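Local coordinates for glucose-6-phosphate isomerase (Chlamydia trachomatis D/UW-3/CX, PDB 6OTU), which catalyses the reversible isomerization of glucose-6-phosphate to fructose-6-phosphate, at residues Phe149-Gln154 with Glu202-Val207; Lys179-Val184 with Gly278-Phe283; Ile31-Ser36 with Lys451-Ser456. All blocks are in the same frame, centred on the assembly; numbering follows the deposited sequence.

Interaction 1. Residues Phe149-Gln154 with Glu202-Val207; sequences FSTLVQ and EQTLVV
Thr-151 to Gln-154 and Thr-204 to Val-207 run side by side as parallel strands, their N-to-C directions 20° apart. The ladder of bonds is regular: Leu-205 N donates to Thr-151 O at 2.8 Å, Val-153 N to Leu-205 O at 3.0 Å, and Val-207 N to Val-153 O at 2.8 Å. Ahead of it Gln-203 O takes two donors, Thr-151 N at 3.3 Å and, more weakly, Ser-150 N.

Phe-149, just past the end of helix 122-148, turns its ring so that Leu-205 CB sits over one face, 4.0 Å from the ring centroid of Phe-149 and displaced toward the rim; Gln-203 O lies at the ring edge. On the same face of the sheet as Leu-205, Leu-152 pushes its CD1 branch against Val-207 CG2 at 3.6 Å, and helix 275-285 covers this side. Thr-151, Val-153, Thr-204 and Val-206 point to the other face. Val-153 CG2, anti to its own carbonyl carbon, meets Thr-204 CG2 at 3.7 Å, while the methyl of Thr-151, CG2, touches Thr-204 OG1. That hydroxyl is bonded to Asp-200 O, and the loop residue Ile-199 packs over both threonines and Val-153.

These are adjacent strands in the five-stranded parallel sheet of an SIS-type alpha/beta domain, 204-209 being the middle one, with strand 180-184 beyond the first and strand 240-245 beyond the second. Gln-154 NE2 donates a hydrogen bond to Ser-160 O, in the glucose-6-phosphate pocket. Thr-151 and Val-153 spend their backbone groups on this pair, whereas Leu-152 and Gln-154 turn theirs to strand 180-184. Between the side chains, Leu-152, Leu-205 and Val-207 meet carbon to carbon, and the other face mixes threonine methyls and hydroxyls with Val-153.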
ATOM      1  N   PHE A 149     -19.972 -24.965   9.555  1.00 43.50           N
ATOM      2  CA  PHE A 149     -19.914 -23.530   9.288  1.00 40.40           C
ATOM      3  C   PHE A 149     -19.542 -23.242   7.838  1.00 41.28           C
ATOM      4  O   PHE A 149     -18.669 -23.899   7.260  1.00 35.50           O
ATOM      5  CB  PHE A 149     -18.905 -22.835  10.195  1.00 42.15           C
ATOM      6  CG  PHE A 149     -19.067 -23.165  11.655  1.00 45.43           C
ATOM      7  CD1 PHE A 149     -19.964 -22.462  12.444  1.00 46.94           C
ATOM      8  CD2 PHE A 149     -18.312 -24.165  12.239  1.00 37.04           C
ATOM      9  CE1 PHE A 149     -20.102 -22.756  13.798  1.00 45.53           C
ATOM     10  CE2 PHE A 149     -18.451 -24.463  13.588  1.00 37.30           C
ATOM     11  CZ  PHE A 149     -19.342 -23.764  14.366  1.00 39.38           C
ATOM     12  N   SER A 150     -20.195 -22.234   7.265  1.00 38.04           N
ATOM     13  CA  SER A 150     -19.873 -21.725   5.943  1.00 34.40           C
ATOM     14  C   SER A 150     -18.968 -20.501   5.983  1.00 41.95           C
ATOM     15  O   SER A 150     -18.400 -20.138   4.951  1.00 47.98           O
ATOM     16  CB  SER A 150     -21.175 -21.371   5.215  1.00 35.07           C
ATOM     17  OG  SER A 150     -21.864 -20.378   5.956  1.00 35.02           O
ATOM     18  N   THR A 151     -18.797 -19.886   7.150  1.00 39.60           N
ATOM     19  CA  THR A 151     -18.246 -18.544   7.288  1.00 38.99           C
ATOM     20  C   THR A 151     -17.271 -18.489   8.454  1.00 39.44           C
ATOM     21  O   THR A 151     -17.605 -18.923   9.559  1.00 39.74           O
ATOM     22  CB  THR A 151     -19.384 -17.546   7.517  1.00 40.46           C
ATOM     23  OG1 THR A 151     -20.309 -17.646   6.427  1.00 42.51           O
ATOM     24  CG2 THR A 151     -18.860 -16.127   7.627  1.00 41.07           C
ATOM     25  N   LEU A 152     -16.082 -17.937   8.223  1.00 35.79           N
ATOM     26  CA  LEU A 152     -15.101 -17.733   9.282  1.00 36.07           C
ATOM     27  C   LEU A 152     -14.737 -16.253   9.356  1.00 38.51           C
ATOM     28  O   LEU A 152     -14.471 -15.622   8.325  1.00 37.29           O
ATOM     29  CB  LEU A 152     -13.840 -18.590   9.053  1.00 31.28           C
ATOM     30  CG  LEU A 152     -12.817 -18.592  10.202  1.00 31.17           C
ATOM     31  CD1 LEU A 152     -12.159 -19.935  10.330  1.00 40.81           C
ATOM     32  CD2 LEU A 152     -11.754 -17.503  10.052  1.00 32.90           C
ATOM     33  N   VAL A 153     -14.704 -15.709  10.575  1.00 41.47           N
ATOM     34  CA  VAL A 153     -14.346 -14.308  10.822  1.00 38.65           C
ATOM     35  C   VAL A 153     -13.134 -14.276  11.741  1.00 30.60           C
ATOM     36  O   VAL A 153     -13.225 -14.659  12.912  1.00 30.87           O
ATOM     37  CB  VAL A 153     -15.501 -13.513  11.440  1.00 39.42           C
ATOM     38  CG1 VAL A 153     -15.042 -12.090  11.757  1.00 30.70           C
ATOM     39  CG2 VAL A 153     -16.706 -13.506  10.499  1.00 36.13           C
ATOM     40  N   GLN A 154     -12.000 -13.824  11.226  1.00 33.36           N
ATOM     41  CA  GLN A 154     -10.800 -13.711  12.043  1.00 34.24           C
ATOM     42  C   GLN A 154     -10.762 -12.328  12.674  1.00 31.77           C
ATOM     43  O   GLN A 154     -10.691 -11.321  11.965  1.00 30.11           O
ATOM     44  CB  GLN A 154      -9.538 -13.954  11.222  1.00 37.25           C
ATOM     45  CG  GLN A 154      -8.266 -13.894  12.041  1.00 39.30           C
ATOM     46  CD  GLN A 154      -7.283 -15.012  11.712  1.00 40.18           C
ATOM     47  OE1 GLN A 154      -7.676 -16.153  11.424  1.00 34.10           O
ATOM     48  NE2 GLN A 154      -5.991 -14.692  11.774  1.00 35.82           N
ATOM     49  N   GLU A 202     -25.452 -17.742  12.675  1.00 50.32           N
ATOM     50  CA  GLU A 202     -25.647 -19.161  12.957  1.00 48.29           C
ATOM     51  C   GLU A 202     -24.685 -20.029  12.154  1.00 47.66           C
ATOM     52  O   GLU A 202     -24.329 -21.129  12.590  1.00 47.52           O
ATOM     53  CB  GLU A 202     -27.091 -19.564  12.674  1.00 44.14           C
ATOM     54  CG  GLU A 202     -27.608 -20.607  13.644  1.00 61.43           C
ATOM     55  CD  GLU A 202     -29.116 -20.566  13.801  1.00 76.48           C
ATOM     56  OE1 GLU A 202     -29.612 -20.956  14.884  1.00 76.29           O
ATOM     57  OE2 GLU A 202     -29.803 -20.143  12.838  1.00 80.81           O
ATOM     58  N   GLN A 203     -24.231 -19.536  11.001  1.00 46.03           N
ATOM     59  CA  GLN A 203     -23.316 -20.256  10.128  1.00 43.83           C
ATOM     60  C   GLN A 203     -21.868 -19.819  10.299  1.00 40.54           C
ATOM     61  O   GLN A 203     -21.000 -20.280   9.553  1.00 44.20           O
ATOM     62  CB  GLN A 203     -23.747 -20.077   8.668  1.00 48.91           C
ATOM     63  CG  GLN A 203     -24.786 -21.085   8.201  1.00 58.49           C
ATOM     64  CD  GLN A 203     -24.379 -22.524   8.512  1.00 65.25           C
ATOM     65  OE1 GLN A 203     -23.382 -23.022   7.987  1.00 66.24           O
ATOM     66  NE2 GLN A 203     -25.151 -23.192   9.370  1.00 68.63           N
ATOM     67  N   THR A 204     -21.580 -18.955  11.263  1.00 46.73           N
ATOM     68  CA  THR A 204     -20.291 -18.280  11.348  1.00 46.20           C
ATOM     69  C   THR A 204     -19.481 -18.833  12.509  1.00 42.62           C
ATOM     70  O   THR A 204     -19.993 -18.966  13.625  1.00 42.77           O
ATOM     71  CB  THR A 204     -20.467 -16.762  11.513  1.00 44.87           C
ATOM     72  OG1 THR A 204     -21.101 -16.209  10.348  1.00 43.69           O
ATOM     73  CG2 THR A 204     -19.123 -16.093  11.701  1.00 35.16           C
ATOM     74  N   LEU A 205     -18.224 -19.150  12.240  1.00 41.18           N
ATOM     75  CA  LEU A 205     -17.243 -19.447  13.270  1.00 38.13           C
ATOM     76  C   LEU A 205     -16.352 -18.215  13.463  1.00 37.05           C
ATOM     77  O   LEU A 205     -15.777 -17.704  12.498  1.00 34.07           O
ATOM     78  CB  LEU A 205     -16.415 -20.674  12.865  1.00 36.67           C
ATOM     79  CG  LEU A 205     -15.214 -20.955  13.772  1.00 43.65           C
ATOM     80  CD1 LEU A 205     -15.708 -21.499  15.113  1.00 39.79           C
ATOM     81  CD2 LEU A 205     -14.210 -21.907  13.121  1.00 46.14           C
ATOM     82  N   VAL A 206     -16.257 -17.719  14.695  1.00 35.93           N
ATOM     83  CA  VAL A 206     -15.467 -16.521  14.979  1.00 36.77           C
ATOM     84  C   VAL A 206     -14.149 -16.950  15.605  1.00 37.84           C
ATOM     85  O   VAL A 206     -14.139 -17.559  16.678  1.00 35.43           O
ATOM     86  CB  VAL A 206     -16.213 -15.557  15.915  1.00 37.61           C
ATOM     87  CG1 VAL A 206     -15.308 -14.371  16.269  1.00 34.87           C
ATOM     88  CG2 VAL A 206     -17.525 -15.098  15.293  1.00 35.59           C
ATOM     89  N   VAL A 207     -13.035 -16.621  14.967  1.00 33.97           N
ATOM     90  CA  VAL A 207     -11.713 -17.023  15.442  1.00 37.47           C
ATOM     91  C   VAL A 207     -11.014 -15.774  15.971  1.00 39.59           C
ATOM     92  O   VAL A 207     -10.589 -14.907  15.197  1.00 34.58           O
ATOM     93  CB  VAL A 207     -10.887 -17.705  14.340  1.00 37.83           C
ATOM     94  CG1 VAL A 207      -9.555 -18.232  14.898  1.00 32.46           C
ATOM     95  CG2 VAL A 207     -11.682 -18.844  13.722  1.00 33.02           C
TER

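Interaction 2. Residues Lys179-Val184 with Gly278-Phe283; sequences KRIFFV and GVVLGF
Phe-283 pushes its ring out from the helix into the corner between Lys-179, just ahead of the strand, and Ile-181 on it, which offer a long aliphatic chain and a branched one. The lysine crosses the ring at about a right angle: its CG rests 3.5 Å from Phe-283 CE2, CD bears on the CE2-CZ side, and CE lies over a face. The bend at chi2 (-47°) brings Lys-179 CD close to CE2 and CZ of Phe-283. Ile-181 slides past the phenylalanine in the opposite direction and brings its tip, CD1, to the ring edge, 3.9 Å from Phe-283 CD2 and close to the ring plane.

Strand 180-184 is an outermost strand of the domain's parallel sheet, and helix 275-285 packs on one face of that sheet, running nearly antiparallel to the strand. Leu-152 of the neighbouring strand lies beneath both Val-280 and Phe-283, while Tyr-168 of helix 162-172 flanks Ile-181.

One turn back along the helix, Val-280 makes the second bump. Its CG2, anti to the backbone N, drops beside the other branch of the isoleucine, 3.6 Å from Ile-181 CG2, and the tip of the Phe-183 ring, CZ, stands 4.5 Å from the same Val-280 CG2. Beyond the ring, Lys-179 NZ bonds to Phe-149 O and to Arg-146 O.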
ATOM      1  N   LYS A 179     -16.197 -21.564   1.443  1.00 46.18           N
ATOM      2  CA  LYS A 179     -16.184 -20.809   2.688  1.00 39.69           C
ATOM      3  C   LYS A 179     -16.080 -19.321   2.412  1.00 40.92           C
ATOM      4  O   LYS A 179     -15.369 -18.885   1.500  1.00 40.89           O
ATOM      5  CB  LYS A 179     -15.012 -21.238   3.570  1.00 37.95           C
ATOM      6  CG  LYS A 179     -14.999 -22.716   3.891  1.00 37.53           C
ATOM      7  CD  LYS A 179     -16.382 -23.188   4.339  1.00 33.99           C
ATOM      8  CE  LYS A 179     -16.343 -24.676   4.718  1.00 38.40           C
ATOM      9  NZ  LYS A 179     -17.670 -25.209   5.161  1.00 34.74           N
ATOM     10  N   ARG A 180     -16.791 -18.537   3.210  1.00 36.04           N
ATOM     11  CA  ARG A 180     -16.668 -17.093   3.191  1.00 40.09           C
ATOM     12  C   ARG A 180     -15.823 -16.651   4.380  1.00 40.12           C
ATOM     13  O   ARG A 180     -16.067 -17.080   5.517  1.00 37.58           O
ATOM     14  CB  ARG A 180     -18.046 -16.443   3.229  1.00 53.19           C
ATOM     15  CG  ARG A 180     -19.062 -17.084   2.299  1.00 50.09           C
ATOM     16  CD  ARG A 180     -20.438 -16.498   2.581  1.00 57.45           C
ATOM     17  NE  ARG A 180     -20.574 -15.126   2.091  1.00 57.53           N
ATOM     18  CZ  ARG A 180     -21.238 -14.161   2.725  1.00 59.69           C
ATOM     19  NH1 ARG A 180     -21.825 -14.410   3.892  1.00 58.53           N
ATOM     20  NH2 ARG A 180     -21.323 -12.946   2.189  1.00 57.41           N
ATOM     21  N   ILE A 181     -14.831 -15.797   4.111  1.00 35.59           N
ATOM     22  CA  ILE A 181     -13.755 -15.498   5.049  1.00 37.29           C
ATOM     23  C   ILE A 181     -13.638 -13.988   5.194  1.00 38.73           C
ATOM     24  O   ILE A 181     -13.537 -13.266   4.194  1.00 43.25           O
ATOM     25  CB  ILE A 181     -12.415 -16.113   4.593  1.00 40.81           C
ATOM     26  CG1 ILE A 181     -12.593 -17.600   4.242  1.00 37.99           C
ATOM     27  CG2 ILE A 181     -11.334 -15.929   5.646  1.00 30.43           C
ATOM     28  CD1 ILE A 181     -12.903 -18.477   5.428  1.00 31.17           C
ATOM     29  N   PHE A 182     -13.655 -13.511   6.437  1.00 34.96           N
ATOM     30  CA  PHE A 182     -13.570 -12.089   6.738  1.00 36.65           C
ATOM     31  C   PHE A 182     -12.514 -11.852   7.806  1.00 35.65           C
ATOM     32  O   PHE A 182     -12.199 -12.736   8.613  1.00 37.05           O
ATOM     33  CB  PHE A 182     -14.924 -11.530   7.217  1.00 37.27           C
ATOM     34  CG  PHE A 182     -16.034 -11.709   6.225  1.00 36.25           C
ATOM     35  CD1 PHE A 182     -16.791 -12.872   6.212  1.00 34.87           C
ATOM     36  CD2 PHE A 182     -16.305 -10.722   5.285  1.00 33.91           C
ATOM     37  CE1 PHE A 182     -17.798 -13.045   5.280  1.00 37.24           C
ATOM     38  CE2 PHE A 182     -17.317 -10.883   4.350  1.00 33.16           C
ATOM     39  CZ  PHE A 182     -18.068 -12.045   4.348  1.00 34.96           C
ATOM     40  N   PHE A 183     -11.975 -10.634   7.809  1.00 33.75           N
ATOM     41  CA  PHE A 183     -11.016 -10.203   8.819  1.00 35.26           C
ATOM     42  C   PHE A 183     -11.524  -8.926   9.455  1.00 34.51           C
ATOM     43  O   PHE A 183     -11.780  -7.944   8.756  1.00 29.97           O
ATOM     44  CB  PHE A 183      -9.621  -9.983   8.228  1.00 29.75           C
ATOM     45  CG  PHE A 183      -9.054 -11.203   7.586  1.00 37.94           C
ATOM     46  CD1 PHE A 183      -9.376 -11.521   6.277  1.00 29.83           C
ATOM     47  CD2 PHE A 183      -8.216 -12.053   8.298  1.00 35.04           C
ATOM     48  CE1 PHE A 183      -8.857 -12.665   5.686  1.00 41.02           C
ATOM     49  CE2 PHE A 183      -7.687 -13.193   7.704  1.00 34.95           C
ATOM     50  CZ  PHE A 183      -8.011 -13.496   6.394  1.00 29.85           C
ATOM     51  N   VAL A 184     -11.667  -8.949  10.777  1.00 33.03           N
ATOM     52  CA  VAL A 184     -12.036  -7.779  11.565  1.00 32.90           C
ATOM     53  C   VAL A 184     -10.828  -7.435  12.430  1.00 35.92           C
ATOM     54  O   VAL A 184     -10.408  -8.236  13.278  1.00 33.51           O
ATOM     55  CB  VAL A 184     -13.296  -8.045  12.409  1.00 32.22           C
ATOM     56  CG1 VAL A 184     -13.604  -6.878  13.351  1.00 30.56           C
ATOM     57  CG2 VAL A 184     -14.474  -8.326  11.510  1.00 30.68           C
ATOM     58  N   GLY A 278      -3.048 -21.245  10.757  1.00 33.96           N
ATOM     59  CA  GLY A 278      -3.508 -22.612  10.541  1.00 37.84           C
ATOM     60  C   GLY A 278      -5.018 -22.758  10.564  1.00 38.28           C
ATOM     61  O   GLY A 278      -5.592 -23.495   9.755  1.00 32.68           O
ATOM     62  N   VAL A 279      -5.684 -22.059  11.488  1.00 40.93           N
ATOM     63  CA  VAL A 279      -7.134 -22.190  11.623  1.00 44.62           C
ATOM     64  C   VAL A 279      -7.844 -21.641  10.386  1.00 41.17           C
ATOM     65  O   VAL A 279      -8.639 -22.338   9.747  1.00 44.07           O
ATOM     66  CB  VAL A 279      -7.629 -21.503  12.909  1.00 32.57           C
ATOM     67  CG1 VAL A 279      -9.140 -21.494  12.932  1.00 32.91           C
ATOM     68  CG2 VAL A 279      -7.075 -22.207  14.142  1.00 32.83           C
ATOM     69  N   VAL A 280      -7.578 -20.383  10.034  1.00 38.64           N
ATOM     70  CA  VAL A 280      -8.315 -19.786   8.923  1.00 36.95           C
ATOM     71  C   VAL A 280      -7.975 -20.489   7.615  1.00 33.95           C
ATOM     72  O   VAL A 280      -8.867 -20.796   6.814  1.00 32.67           O
ATOM     73  CB  VAL A 280      -8.061 -18.266   8.846  1.00 40.73           C
ATOM     74  CG1 VAL A 280      -6.589 -17.950   8.617  1.00 37.39           C
ATOM     75  CG2 VAL A 280      -8.937 -17.647   7.756  1.00 39.36           C
ATOM     76  N   LEU A 281      -6.692 -20.778   7.386  1.00 34.85           N
ATOM     77  CA  LEU A 281      -6.301 -21.470   6.161  1.00 32.26           C
ATOM     78  C   LEU A 281      -6.878 -22.875   6.131  1.00 32.80           C
ATOM     79  O   LEU A 281      -7.426 -23.309   5.112  1.00 39.86           O
ATOM     80  CB  LEU A 281      -4.777 -21.509   6.034  1.00 35.26           C
ATOM     81  CG  LEU A 281      -4.064 -20.152   5.917  1.00 39.83           C
ATOM     82  CD1 LEU A 281      -2.552 -20.339   5.936  1.00 37.22           C
ATOM     83  CD2 LEU A 281      -4.496 -19.392   4.678  1.00 31.67           C
ATOM     84  N   GLY A 282      -6.766 -23.604   7.244  1.00 32.95           N
ATOM     85  CA  GLY A 282      -7.318 -24.950   7.289  1.00 33.54           C
ATOM     86  C   GLY A 282      -8.816 -24.994   7.040  1.00 33.84           C
ATOM     87  O   GLY A 282      -9.311 -25.872   6.330  1.00 43.49           O
ATOM     88  N   PHE A 283      -9.558 -24.038   7.606  1.00 38.94           N
ATOM     89  CA  PHE A 283     -11.003 -24.000   7.396  1.00 38.76           C
ATOM     90  C   PHE A 283     -11.344 -23.662   5.949  1.00 38.64           C
ATOM     91  O   PHE A 283     -12.228 -24.287   5.347  1.00 37.42           O
ATOM     92  CB  PHE A 283     -11.635 -22.991   8.355  1.00 33.75           C
ATOM     93  CG  PHE A 283     -13.115 -22.806   8.170  1.00 36.90           C
ATOM     94  CD1 PHE A 283     -14.020 -23.632   8.819  1.00 41.60           C
ATOM     95  CD2 PHE A 283     -13.609 -21.784   7.369  1.00 34.50           C
ATOM     96  CE1 PHE A 283     -15.393 -23.452   8.658  1.00 39.49           C
ATOM     97  CE2 PHE A 283     -14.972 -21.602   7.210  1.00 36.15           C
ATOM     98  CZ  PHE A 283     -15.867 -22.437   7.855  1.00 35.72           C
TER

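Interaction 3. Residues Ile31-Ser36 with Lys451-Ser456; sequences IDLTAS and KGNSPS
Asp-32 holds CG anti to its backbone N (chi1 176°), and Asn-453, on a backbone with positive phi, sets chi1 at -95°, away from the staggered positions; these torsions place the two CG atoms so that carboxylate and amide meet between the loops. Asp-32 opens a type I beta turn that runs to Ala-35, and its OD1 accepts from Thr-34 N two residues on, which makes an Asx turn. The amide of Asn-453 is slotted against this turn.

Its two ends do different work. Asn-453 OD1 accepts from Leu-33 N at 2.7 Å, the N-H lying in the carbonyl plane on a lone pair, while Asn-453 ND2 donates to Asp-32 OD1 at 2.9 Å. The two flat groups are turned 54° to each other, and ND2 comes at the acid oxygen from above the carboxylate plane. Asp-32 OD1 is therefore gripped three times: besides the amide it takes Thr-34 N at 2.9 Å, from the other face of the carboxylate, and Thr-34 OG1 at 2.6 Å, close to the plane on the syn side. So many donors on one oxygen would be expected to stabilise the negative charge of the acid.

The contact joins two irregular loops at the surface, one between helices 18-26 and 41-46, the other leading into strand 456-461. Arg-62 packs on both Leu-33 and Asn-453, and Ala-438 of helix 422-439 backs Leu-33. Lys-451 NZ makes a weak hydrogen bond to Ser-360 OG of the second subunit.

Thr-34 places OG1 between its backbone N and carbonyl carbon, within reach of the acid; its methyl, CG2, anti to the carbonyl carbon, faces the opposing loop, where Thr-34 CG2 sits 3.3 Å from Lys-451 O.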
ATOM      1  N   ILE A  31      28.149  -0.447 -11.682  1.00 33.78           N
ATOM      2  CA  ILE A  31      28.063  -0.747 -13.106  1.00 34.74           C
ATOM      3  C   ILE A  31      26.939   0.073 -13.735  1.00 40.70           C
ATOM      4  O   ILE A  31      25.911   0.365 -13.098  1.00 41.18           O
ATOM      5  CB  ILE A  31      27.891  -2.263 -13.346  1.00 39.69           C
ATOM      6  CG1 ILE A  31      28.067  -2.594 -14.834  1.00 43.12           C
ATOM      7  CG2 ILE A  31      26.547  -2.794 -12.835  1.00 37.33           C
ATOM      8  CD1 ILE A  31      27.953  -4.090 -15.172  1.00 41.63           C
ATOM      9  N   ASP A  32      27.165   0.505 -14.977  1.00 35.02           N
ATOM     10  CA  ASP A  32      26.202   1.305 -15.732  1.00 35.78           C
ATOM     11  C   ASP A  32      25.328   0.360 -16.553  1.00 44.05           C
ATOM     12  O   ASP A  32      25.739  -0.131 -17.613  1.00 37.39           O
ATOM     13  CB  ASP A  32      26.931   2.319 -16.608  1.00 36.90           C
ATOM     14  CG  ASP A  32      25.988   3.123 -17.511  1.00 45.97           C
ATOM     15  OD1 ASP A  32      24.757   3.138 -17.282  1.00 46.04           O
ATOM     16  OD2 ASP A  32      26.491   3.755 -18.464  1.00 50.90           O
ATOM     17  N   LEU A  33      24.111   0.101 -16.064  1.00 35.88           N
ATOM     18  CA  LEU A  33      23.223  -0.802 -16.788  1.00 38.49           C
ATOM     19  C   LEU A  33      22.728  -0.213 -18.102  1.00 38.11           C
ATOM     20  O   LEU A  33      22.129  -0.948 -18.889  1.00 39.52           O
ATOM     21  CB  LEU A  33      22.034  -1.205 -15.907  1.00 35.73           C
ATOM     22  CG  LEU A  33      22.409  -1.902 -14.597  1.00 34.32           C
ATOM     23  CD1 LEU A  33      21.230  -1.984 -13.602  1.00 33.53           C
ATOM     24  CD2 LEU A  33      23.018  -3.289 -14.855  1.00 34.42           C
ATOM     25  N   THR A  34      22.942   1.086 -18.359  1.00 38.62           N
ATOM     26  CA  THR A  34      22.519   1.674 -19.624  1.00 40.31           C
ATOM     27  C   THR A  34      23.584   1.599 -20.714  1.00 52.08           C
ATOM     28  O   THR A  34      23.286   1.938 -21.863  1.00 57.03           O
ATOM     29  CB  THR A  34      22.135   3.147 -19.466  1.00 45.49           C
ATOM     30  OG1 THR A  34      23.326   3.924 -19.289  1.00 40.98           O
ATOM     31  CG2 THR A  34      21.159   3.387 -18.306  1.00 39.57           C
ATOM     32  N   ALA A  35      24.816   1.200 -20.389  1.00 49.65           N
ATOM     33  CA  ALA A  35      25.854   1.073 -21.410  1.00 47.51           C
ATOM     34  C   ALA A  35      25.487  -0.015 -22.404  1.00 43.04           C
ATOM     35  O   ALA A  35      25.068  -1.107 -22.013  1.00 48.44           O
ATOM     36  CB  ALA A  35      27.204   0.757 -20.768  1.00 41.09           C
ATOM     37  N   SER A  36      25.667   0.279 -23.693  1.00 48.65           N
ATOM     38  CA  SER A  36      25.251  -0.644 -24.742  1.00 48.90           C
ATOM     39  C   SER A  36      25.924  -1.999 -24.563  1.00 51.03           C
ATOM     40  O   SER A  36      27.113  -2.081 -24.243  1.00 54.02           O
ATOM     41  CB  SER A  36      25.569  -0.063 -26.117  1.00 55.12           C
ATOM     42  OG  SER A  36      26.765  -0.616 -26.629  1.00 63.91           O
ATOM     43  N   LYS A 451      16.281   7.790 -18.013  1.00 42.25           N
ATOM     44  CA  LYS A 451      17.699   7.742 -17.675  1.00 34.99           C
ATOM     45  C   LYS A 451      18.145   6.331 -17.342  1.00 35.96           C
ATOM     46  O   LYS A 451      19.327   6.005 -17.507  1.00 39.48           O
ATOM     47  CB  LYS A 451      17.994   8.686 -16.503  1.00 37.02           C
ATOM     48  CG  LYS A 451      17.423  10.118 -16.686  1.00 51.10           C
ATOM     49  CD  LYS A 451      17.819  11.083 -15.533  1.00 57.95           C
ATOM     50  CE  LYS A 451      16.667  12.021 -15.103  1.00 60.41           C
ATOM     51  NZ  LYS A 451      15.818  11.477 -13.973  1.00 57.33           N
ATOM     52  N   GLY A 452      17.227   5.486 -16.872  1.00 35.15           N
ATOM     53  CA  GLY A 452      17.573   4.105 -16.610  1.00 33.69           C
ATOM     54  C   GLY A 452      18.406   3.993 -15.342  1.00 36.26           C
ATOM     55  O   GLY A 452      18.399   4.871 -14.477  1.00 31.44           O
ATOM     56  N   ASN A 453      19.147   2.885 -15.256  1.00 31.08           N
ATOM     57  CA  ASN A 453      19.967   2.559 -14.085  1.00 30.90           C
ATOM     58  C   ASN A 453      19.137   2.457 -12.812  1.00 40.60           C
ATOM     59  O   ASN A 453      19.650   2.653 -11.712  1.00 40.46           O
ATOM     60  CB  ASN A 453      21.110   3.561 -13.888  1.00 31.06           C
ATOM     61  CG  ASN A 453      22.407   3.076 -14.508  1.00 40.48           C
ATOM     62  OD1 ASN A 453      22.635   1.868 -14.616  1.00 34.61           O
ATOM     63  ND2 ASN A 453      23.252   4.005 -14.934  1.00 31.90           N
ATOM     64  N   SER A 454      17.857   2.127 -12.944  1.00 40.65           N
ATOM     65  CA  SER A 454      17.011   1.903 -11.785  1.00 29.74           C
ATOM     66  C   SER A 454      16.956   0.397 -11.555  1.00 33.32           C
ATOM     67  O   SER A 454      16.466  -0.340 -12.432  1.00 36.31           O
ATOM     68  CB  SER A 454      15.614   2.489 -12.010  1.00 29.58           C
ATOM     69  OG  SER A 454      14.639   1.937 -11.157  1.00 43.83           O
ATOM     70  N   PRO A 455      17.478  -0.110 -10.438  1.00 33.73           N
ATOM     71  CA  PRO A 455      17.730  -1.551 -10.320  1.00 31.79           C
ATOM     72  C   PRO A 455      16.488  -2.356  -9.957  1.00 40.14           C
ATOM     73  O   PRO A 455      15.538  -1.864  -9.347  1.00 29.12           O
ATOM     74  CB  PRO A 455      18.772  -1.629  -9.195  1.00 33.15           C
ATOM     75  CG  PRO A 455      18.507  -0.424  -8.369  1.00 32.11           C
ATOM     76  CD  PRO A 455      18.043   0.652  -9.304  1.00 29.39           C
ATOM     77  N   SER A 456      16.528  -3.639 -10.323  1.00 29.64           N
ATOM     78  CA  SER A 456      15.438  -4.532  -9.968  1.00 29.48           C
ATOM     79  C   SER A 456      15.917  -5.975 -10.009  1.00 33.19           C
ATOM     80  O   SER A 456      16.950  -6.292 -10.612  1.00 32.01           O
ATOM     81  CB  SER A 456      14.221  -4.344 -10.891  1.00 34.11           C
ATOM     82  OG  SER A 456      14.555  -4.529 -12.255  1.00 35.33           O
TER

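From the N terminus, the chain first passes residues 31-36, whose partner in interaction 3 comes only at 451-456, closing a long loop around both other interactions. Within it, strand 151-155 is laid down, then 180-184; 204-209 returns beside the first strand and closes interaction 1, and helix 275-285 later covers 180-184 and closes interaction 2. The segments of these two alternate, so they cross. They also touch, as in the probable hydrogen bond from Val-184 N to Gln-154 O. Interaction 3 lies on the opposite side of the chain's centre, its centre about 51 Å from that of interaction 1 and about 44 Å from that of interaction 2, joining the N-terminal region to the mixed sheet.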